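Local atomic coordinates of TerD domain-containing protein (Streptomyces coelicolor A3, PDB entry 2QZ7), a protein that is of unknown function but belongs to the TerD family of tellurium-resistance homologues and can bind sodium ions. Residues A[48-53]-A[102-107]; A[127-131]-A[141-145]; A[150-156]-A[171-177]. Numbering follows the deposited sequence.

Contact 1: residues A[48-53]-A[102-107]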
loop_
_atom_site.group_PDB
_atom_site.type_symbol
_atom_site.label_atom_id
_atom_site.label_comp_id
_atom_site.label_asym_id
_atom_site.label_seq_id
_atom_site.Cartn_x
_atom_site.Cartn_y
_atom_site.Cartn_z
ATOM N N ALA A 48 -0.597 4.306 1.794
ATOM C CA ALA A 48 -1.183 4.872 0.566
ATOM C C ALA A 48 -0.927 6.379 0.481
ATOM O O ALA A 48 -0.715 7.039 1.503
ATOM C CB ALA A 48 -2.707 4.608 0.504
ATOM N N THR A 49 -0.925 6.888 -0.750
ATOM C CA THR A 49 -0.828 8.327 -1.045
ATOM C C THR A 49 -1.842 8.697 -2.050
ATOM O O THR A 49 -2.209 7.883 -2.875
ATOM C CB THR A 49 0.547 8.693 -1.586
ATOM O OG1 THR A 49 0.991 7.618 -2.415
ATOM C CG2 THR A 49 1.577 8.840 -0.391
ATOM N N THR A 50 -2.283 9.949 -1.976
ATOM C CA THR A 50 -3.265 10.519 -2.884
ATOM C C THR A 50 -2.545 11.624 -3.677
ATOM O O THR A 50 -1.516 12.189 -3.195
ATOM C CB THR A 50 -4.446 11.135 -2.077
ATOM O OG1 THR A 50 -3.921 12.086 -1.139
ATOM C CG2 THR A 50 -5.162 10.043 -1.290
ATOM N N TYR A 51 -3.057 11.865 -4.889
ATOM C CA TYR A 51 -2.479 12.797 -5.883
ATOM C C TYR A 51 -3.582 13.667 -6.485
ATOM O O TYR A 51 -4.673 13.169 -6.798
ATOM C CB TYR A 51 -1.689 12.045 -6.986
ATOM C CG TYR A 51 -0.580 11.242 -6.342
ATOM C CD1 TYR A 51 0.692 11.814 -6.125
ATOM C CD2 TYR A 51 -0.815 9.948 -5.861
ATOM C CE1 TYR A 51 1.696 11.094 -5.477
ATOM C CE2 TYR A 51 0.181 9.233 -5.190
ATOM C CZ TYR A 51 1.442 9.820 -5.005
ATOM O OH TYR A 51 2.454 9.128 -4.341
ATOM N N ALA A 52 -3.279 14.965 -6.595
ATOM C CA ALA A 52 -4.151 15.996 -7.168
ATOM C C ALA A 52 -4.412 15.732 -8.638
ATOM O O ALA A 52 -3.515 15.273 -9.356
ATOM C CB ALA A 52 -3.517 17.385 -7.013
ATOM N N ALA A 53 -5.637 16.044 -9.071
ATOM C CA ALA A 53 -6.010 16.024 -10.488
ATOM C C ALA A 53 -5.002 16.794 -11.338
ATOM O O ALA A 53 -4.559 16.276 -12.369
ATOM C CB ALA A 53 -7.415 16.572 -10.693
ATOM N N PRO A 102 -13.153 15.651 -5.738
ATOM C CA PRO A 102 -12.883 15.590 -7.179
ATOM C C PRO A 102 -11.454 16.020 -7.510
ATOM O O PRO A 102 -10.862 15.539 -8.472
ATOM C CB PRO A 102 -13.907 16.592 -7.770
ATOM C CG PRO A 102 -15.020 16.570 -6.785
ATOM C CD PRO A 102 -14.304 16.527 -5.454
ATOM N N SER A 103 -10.892 16.904 -6.698
ATOM C CA SER A 103 -9.522 17.347 -6.893
ATOM C C SER A 103 -8.439 16.250 -6.635
ATOM O O SER A 103 -7.281 16.453 -6.967
ATOM C CB SER A 103 -9.255 18.603 -6.054
ATOM O OG SER A 103 -9.232 18.296 -4.662
ATOM N N ILE A 104 -8.815 15.092 -6.084
ATOM C CA ILE A 104 -7.890 13.934 -5.993
ATOM C C ILE A 104 -8.274 12.926 -7.084
ATOM O O ILE A 104 -9.405 12.450 -7.120
ATOM C CB ILE A 104 -7.935 13.267 -4.586
ATOM C CG1 ILE A 104 -7.310 14.194 -3.551
ATOM C CG2 ILE A 104 -7.222 11.855 -4.565
ATOM C CD1 ILE A 104 -7.619 13.797 -2.184
ATOM N N ALA A 105 -7.333 12.581 -7.952
ATOM C CA ALA A 105 -7.647 11.759 -9.110
ATOM C C ALA A 105 -6.821 10.492 -9.227
ATOM O O ALA A 105 -7.009 9.693 -10.184
ATOM C CB ALA A 105 -7.552 12.611 -10.447
ATOM N N ARG A 106 -5.904 10.302 -8.276
ATOM C CA ARG A 106 -5.063 9.120 -8.272
ATOM C C ARG A 106 -4.708 8.738 -6.836
ATOM O O ARG A 106 -4.412 9.620 -6.005
ATOM C CB ARG A 106 -3.794 9.392 -9.098
ATOM C CG ARG A 106 -2.778 8.257 -9.127
ATOM C CD ARG A 106 -1.736 8.572 -10.273
ATOM N NE ARG A 106 -0.789 7.469 -10.395
ATOM C CZ ARG A 106 0.444 7.435 -9.893
ATOM N NH1 ARG A 106 0.950 8.455 -9.208
ATOM N NH2 ARG A 106 1.179 6.352 -10.087
ATOM N N VAL A 107 -4.761 7.432 -6.566
ATOM C CA VAL A 107 -4.348 6.862 -5.313
ATOM C C VAL A 107 -3.401 5.692 -5.585
ATOM O O VAL A 107 -3.658 4.864 -6.467
ATOM C CB VAL A 107 -5.573 6.368 -4.459
ATOM C CG1 VAL A 107 -5.081 5.770 -3.108
ATOM C CG2 VAL A 107 -6.537 7.523 -4.236
#

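Contact 2: residues A[127-131]-A[141-145]. With NA (sodium ion), chain E.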
loop_
_atom_site.group_PDB
_atom_site.type_symbol
_atom_site.label_atom_id
_atom_site.label_comp_id
_atom_site.label_asym_id
_atom_site.label_seq_id
_atom_site.Cartn_x
_atom_site.Cartn_y
_atom_site.Cartn_z
ATOM N N ASN A 127 5.715 -15.821 4.234
ATOM C CA ASN A 127 4.290 -15.742 4.034
ATOM C C ASN A 127 3.770 -14.323 4.011
ATOM O O ASN A 127 2.738 -14.012 4.609
ATOM C CB ASN A 127 3.575 -16.601 5.081
ATOM C CG ASN A 127 3.800 -18.085 4.849
ATOM O OD1 ASN A 127 4.453 -18.773 5.655
ATOM N ND2 ASN A 127 3.272 -18.588 3.732
ATOM N N THR A 128 4.524 -13.453 3.329
ATOM C CA THR A 128 4.085 -12.114 3.052
ATOM C C THR A 128 3.044 -12.218 1.965
ATOM O O THR A 128 3.294 -12.854 0.934
ATOM C CB THR A 128 5.222 -11.222 2.536
ATOM O OG1 THR A 128 5.773 -11.810 1.352
ATOM C CG2 THR A 128 6.308 -11.033 3.618
ATOM N N GLY A 129 1.877 -11.606 2.200
ATOM C CA GLY A 129 0.781 -11.637 1.222
ATOM C C GLY A 129 -0.125 -10.424 1.299
ATOM O O GLY A 129 -0.352 -9.857 2.375
ATOM N N VAL A 130 -0.675 -10.042 0.163
ATOM C CA VAL A 130 -1.618 -8.942 0.091
ATOM C C VAL A 130 -2.825 -9.353 -0.772
ATOM O O VAL A 130 -2.697 -10.143 -1.717
ATOM C CB VAL A 130 -0.898 -7.634 -0.426
ATOM C CG1 VAL A 130 -0.470 -7.745 -1.921
ATOM C CG2 VAL A 130 -1.721 -6.387 -0.155
ATOM N N VAL A 131 -3.998 -8.842 -0.423
ATOM C CA VAL A 131 -5.183 -9.010 -1.258
ATOM C C VAL A 131 -5.878 -7.662 -1.403
ATOM O O VAL A 131 -6.146 -6.985 -0.395
ATOM C CB VAL A 131 -6.182 -10.076 -0.656
ATOM C CG1 VAL A 131 -7.486 -10.164 -1.488
ATOM C CG2 VAL A 131 -5.520 -11.463 -0.549
ATOM N N THR A 141 -4.314 -10.664 -5.770
ATOM C CA THR A 141 -3.625 -11.409 -4.677
ATOM C C THR A 141 -2.147 -11.535 -5.068
ATOM O O THR A 141 -1.843 -11.915 -6.199
ATOM C CB THR A 141 -4.209 -12.840 -4.489
ATOM O OG1 THR A 141 -5.600 -12.745 -4.170
ATOM C CG2 THR A 141 -3.502 -13.611 -3.351
ATOM N N ASP A 142 -1.232 -11.229 -4.150
ATOM C CA ASP A 142 0.210 -11.313 -4.410
ATOM C C ASP A 142 1.041 -11.734 -3.188
ATOM O O ASP A 142 0.762 -11.319 -2.073
ATOM C CB ASP A 142 0.722 -9.957 -4.863
ATOM C CG ASP A 142 1.853 -10.065 -5.849
ATOM O OD1 ASP A 142 3.032 -9.972 -5.439
ATOM O OD2 ASP A 142 1.556 -10.226 -7.048
ATOM N N GLY A 143 2.105 -12.492 -3.429
ATOM C CA GLY A 143 3.047 -12.867 -2.381
ATOM C C GLY A 143 4.391 -12.166 -2.450
ATOM O O GLY A 143 5.348 -12.579 -1.778
ATOM N N PHE A 144 4.471 -11.129 -3.290
ATOM C CA PHE A 144 5.672 -10.290 -3.449
ATOM C C PHE A 144 6.886 -11.019 -4.038
ATOM O O PHE A 144 8.040 -10.574 -3.868
ATOM C CB PHE A 144 6.058 -9.590 -2.138
ATOM C CG PHE A 144 4.946 -8.735 -1.529
ATOM C CD1 PHE A 144 4.766 -7.409 -1.929
ATOM C CD2 PHE A 144 4.108 -9.263 -0.546
ATOM C CE1 PHE A 144 3.768 -6.604 -1.365
ATOM C CE2 PHE A 144 3.102 -8.486 0.029
ATOM C CZ PHE A 144 2.938 -7.146 -0.379
ATOM N N GLU A 145 6.623 -12.117 -4.750
ATOM C CA GLU A 145 7.674 -12.920 -5.346
ATOM C C GLU A 145 8.443 -12.124 -6.388
ATOM O O GLU A 145 9.658 -12.258 -6.505
ATOM C CB GLU A 145 7.096 -14.195 -5.962
ATOM C CG GLU A 145 6.485 -15.159 -4.926
ATOM C CD GLU A 145 4.955 -15.025 -4.790
ATOM O OE1 GLU A 145 4.368 -13.987 -5.221
ATOM O OE2 GLU A 145 4.348 -15.990 -4.251
HETATM NA NA NA E . 8.184 -12.953 1.538
HETATM O O HOH W 1 8.132 -12.699 -0.639
#

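Contact 3: residues A[150-156]-A[171-177]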
loop_
_atom_site.group_PDB
_atom_site.type_symbol
_atom_site.label_atom_id
_atom_site.label_comp_id
_atom_site.label_asym_id
_atom_site.label_seq_id
_atom_site.Cartn_x
_atom_site.Cartn_y
_atom_site.Cartn_z
ATOM N N ALA A 150 13.152 -6.260 -2.792
ATOM C CA ALA A 150 12.733 -4.899 -2.459
ATOM C C ALA A 150 12.489 -4.712 -0.969
ATOM O O ALA A 150 12.069 -5.639 -0.290
ATOM C CB ALA A 150 11.458 -4.513 -3.253
ATOM N N THR A 151 12.696 -3.488 -0.484
ATOM C CA THR A 151 12.382 -3.121 0.903
ATOM C C THR A 151 10.940 -2.611 1.022
ATOM O O THR A 151 10.324 -2.598 2.092
ATOM C CB THR A 151 13.301 -2.016 1.339
ATOM O OG1 THR A 151 13.143 -0.904 0.447
ATOM C CG2 THR A 151 14.781 -2.516 1.328
ATOM N N ALA A 152 10.404 -2.202 -0.111
ATOM C CA ALA A 152 9.071 -1.655 -0.179
ATOM C C ALA A 152 8.548 -1.899 -1.596
ATOM O O ALA A 152 9.346 -2.113 -2.522
ATOM C CB ALA A 152 9.076 -0.148 0.185
ATOM N N ALA A 153 7.228 -1.895 -1.760
ATOM C CA ALA A 153 6.599 -2.119 -3.079
ATOM C C ALA A 153 5.236 -1.481 -3.224
ATOM O O ALA A 153 4.393 -1.599 -2.337
ATOM C CB ALA A 153 6.487 -3.620 -3.377
ATOM N N THR A 154 4.967 -0.870 -4.375
ATOM C CA THR A 154 3.564 -0.488 -4.680
ATOM C C THR A 154 2.865 -1.783 -5.070
ATOM O O THR A 154 3.547 -2.723 -5.529
ATOM C CB THR A 154 3.479 0.539 -5.829
ATOM O OG1 THR A 154 4.218 0.052 -6.957
ATOM C CG2 THR A 154 4.095 1.838 -5.368
ATOM N N VAL A 155 1.544 -1.878 -4.853
ATOM C CA VAL A 155 0.798 -3.041 -5.319
ATOM C C VAL A 155 -0.383 -2.656 -6.251
ATOM O O VAL A 155 -0.738 -3.453 -7.137
ATOM C CB VAL A 155 0.289 -3.995 -4.160
ATOM C CG1 VAL A 155 1.429 -4.350 -3.134
ATOM C CG2 VAL A 155 -0.881 -3.419 -3.469
ATOM N N ALA A 156 -0.983 -1.464 -6.065
ATOM C CA ALA A 156 -2.220 -1.125 -6.806
ATOM C C ALA A 156 -2.351 0.368 -7.032
ATOM O O ALA A 156 -1.984 1.180 -6.160
ATOM C CB ALA A 156 -3.473 -1.658 -6.037
ATOM N N ALA A 171 -0.192 -2.632 -9.901
ATOM C CA ALA A 171 1.006 -1.821 -10.024
ATOM C C ALA A 171 2.041 -2.318 -9.026
ATOM O O ALA A 171 2.448 -1.599 -8.097
ATOM C CB ALA A 171 0.683 -0.328 -9.835
ATOM N N VAL A 172 2.455 -3.568 -9.215
ATOM C CA VAL A 172 3.451 -4.195 -8.337
ATOM C C VAL A 172 4.843 -3.802 -8.824
ATOM O O VAL A 172 5.285 -4.236 -9.883
ATOM C CB VAL A 172 3.307 -5.738 -8.321
ATOM C CG1 VAL A 172 4.387 -6.400 -7.411
ATOM C CG2 VAL A 172 1.916 -6.134 -7.883
ATOM N N ARG A 173 5.537 -2.982 -8.044
ATOM C CA ARG A 173 6.847 -2.448 -8.449
ATOM C C ARG A 173 7.695 -2.349 -7.192
ATOM O O ARG A 173 7.230 -1.835 -6.171
ATOM C CB ARG A 173 6.658 -1.061 -9.087
ATOM C CG ARG A 173 7.941 -0.275 -9.484
ATOM C CD ARG A 173 7.529 1.161 -9.930
ATOM N NE ARG A 173 8.603 2.160 -10.001
ATOM C CZ ARG A 173 8.417 3.488 -9.913
ATOM N NH1 ARG A 173 7.196 3.990 -9.709
ATOM N NH2 ARG A 173 9.457 4.330 -10.015
ATOM N N GLY A 174 8.924 -2.847 -7.249
ATOM C CA GLY A 174 9.798 -2.819 -6.081
ATOM C C GLY A 174 10.581 -1.522 -5.909
ATOM O O GLY A 174 10.911 -0.861 -6.888
ATOM N N PHE A 175 10.912 -1.187 -4.660
ATOM C CA PHE A 175 11.721 -0.001 -4.315
ATOM C C PHE A 175 12.747 -0.389 -3.247
ATOM O O PHE A 175 12.649 -1.473 -2.643
ATOM C CB PHE A 175 10.799 1.054 -3.698
ATOM C CG PHE A 175 9.850 1.688 -4.675
ATOM C CD1 PHE A 175 10.071 2.991 -5.119
ATOM C CD2 PHE A 175 8.738 0.990 -5.155
ATOM C CE1 PHE A 175 9.179 3.601 -6.038
ATOM C CE2 PHE A 175 7.840 1.571 -6.069
ATOM C CZ PHE A 175 8.053 2.882 -6.491
ATOM N N ASP A 176 13.695 0.512 -2.970
ATOM C CA ASP A 176 14.822 0.187 -2.077
ATOM C C ASP A 176 14.893 1.076 -0.839
ATOM O O ASP A 176 15.845 1.016 -0.055
ATOM C CB ASP A 176 16.135 0.298 -2.849
ATOM C CG ASP A 176 16.177 -0.601 -4.066
ATOM O OD1 ASP A 176 15.975 -1.848 -3.930
ATOM O OD2 ASP A 176 16.437 -0.041 -5.160
ATOM N N SER A 177 13.866 1.882 -0.659
ATOM C CA SER A 177 13.823 2.923 0.342
ATOM C C SER A 177 13.177 2.446 1.666
ATOM O O SER A 177 12.519 1.385 1.714
ATOM C CB SER A 177 13.063 4.126 -0.253
ATOM O OG SER A 177 11.852 3.725 -0.903
#

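Contact 1: residues A[48-53]-A[102-107]
Arg-106 lays its extended aliphatic chain across one face of the ring of Tyr-51, the two residues forming a directly opposed antiparallel pair, with CB of Tyr-51 and CB of Arg-106 4.0 Å apart. The guanidinium end reaches over the same face; CZ of Arg-106 lies 5.2 Å from the ring centroid of Tyr-51, too long for more than a weak cation-pi attraction. Its charge is met instead by a salt bridge to Glu-157. The phenol finds its partner within its own strand: OH of Tyr-51 and OG1 of Thr-49 share a hydrogen bond of 2.9 Å.

The backbone illustrates how a beta bulge shifts the register of a sheet. N of Tyr-51 donates to O of Arg-106 at 2.8 Å, but O of Tyr-51 faces two residues, accepting a bond of 3.0 Å from N of Ala-105 and a weak one of 3.5 Å from N of Arg-106. This classic bulge absorbs one extra residue, so that Ala-52 then pairs with Ile-104. Beyond it, N of Ala-53 still bonds to O of Ser-103 at 2.7 Å, closing the end of the pairing.

The other face carries Thr-50 and Val-107, with CG2 of Thr-50 4.1 Å from CG2 of Val-107. CG2 of Ile-104 comes within 3.8 Å of CB of Thr-50. Strands 44-52 and 104-113 are neighbours inside a five-stranded antiparallel sheet: strand 62-64 flanks the first, strand 152-160 the second, while Ala-48 and Val-107 pack against Phe-95 of strand 91-95 in the other sheet.

Contact 2: residues A[127-131]-A[141-145]
Two reciprocal backbone hydrogen bonds hold this end of a beta hairpin together: N of Val-130 donates to O of Asp-142 at 2.9 Å, and N of Asp-142 to O of Val-130 at 3.0 Å. They define an antiparallel hydrogen-bonded pair. Where the strands end, a sodium ion takes over part of the linkage. OG1 of Thr-128 coordinates NA at 2.7 Å, and water 1 coordinates it at 2.2 Å. Water 1 also donates to O of Gly-143 at 3.0 Å. OG1 of Thr-128 makes a weak 3.3 Å hydrogen bond to the same O of Gly-143. Phe-122 and Val-125 complete the protein's share of the site. The chain leaves strand 137-142 through an Asx turn, in which N of Phe-144 donates to OD1 of Asp-142 at 2.8 Å, while OD2 of Asp-142 forms a salt bridge with Arg-146.

That turn brings Phe-144 back over the opposing segment, with its CZ 3.8 Å from CG1 of Val-130 and its CD2 3.6 Å from OG1 of Thr-128. The ring also stacks with Phe-122. Strand 137-142 is outermost in its five-stranded sheet, strand 26-31 flanks strand 129-134 on its other side, and Val-130 and Phe-144 both meet Val-155 of strand 152-160 in the second sheet.

Contact 3: residues A[150-156]-A[171-177]
A beta hairpin made by strands 152-160 and 166-175 closes one edge of a five-stranded antiparallel sheet, and this contact, at the end away from its turn, shows how threonine hydroxyls can supplement a backbone pairing. Regular pairing runs through the middle: N of Phe-175 donates to O of Ala-152 at 2.8 Å, N of Thr-154 to O of Arg-173 at 3.0 Å, and N of Arg-173 to O of Thr-154 at 3.2 Å. Between these bonded pairs, Ala-153 lies opposite Gly-174, with CA of Ala-153 3.2 Å from O of Arg-173 in a CA-H...O contact.

At one end, a classic beta bulge sets both Thr-151 and Ala-152 against Phe-175, whose O accepts 3.0 Å from N of Thr-151 and, weakly, 3.5 Å from N of Ala-152. Past the bulge the hydroxyl of Thr-151 carries the connection on, OG1 donating to O of Ser-177 at 2.7 Å. At the other end, N of Ala-171 bonds to O of Val-155 at 2.9 Å.

Phe-175 shares a face with Ala-152 and Thr-154; its CE2 is 3.8 Å from CG2 of Thr-154, and its ring meets that of Phe-182 edge-to-face, so that helix 179-185 covers this side. On the opposite face Val-155 points into the interface with the other sheet, touching Val-130 and Val-132 of strand 129-134. With chi1 in the p rotamer, Thr-154 turns its hydroxyl across to the partner strand, where OG1 donates to O of Ala-171 at 2.7 Å.

Along the chain the contacts come in series, each closing before the next opens. Contacts 1 and 3 belong to one antiparallel sheet, in which strands 104-113 and 152-160 are neighbours, and the contact centres are about 19 Å apart. Contact 2 lies in the other sheet; its centre is about 25 Å from that of contact 1, and the two lie on opposite sides of the chain's centre. Contacts 2 and 3, with centres about 12 Å apart, touch between the sheets: CG1 of Val-155 is 3.7 Å from CE1 of Phe-144 and 4.1 Å from CG1 of Val-130. Together they trace a two-sheet beta sandwich within the TerD domain, with contact 2 taking part in sodium binding.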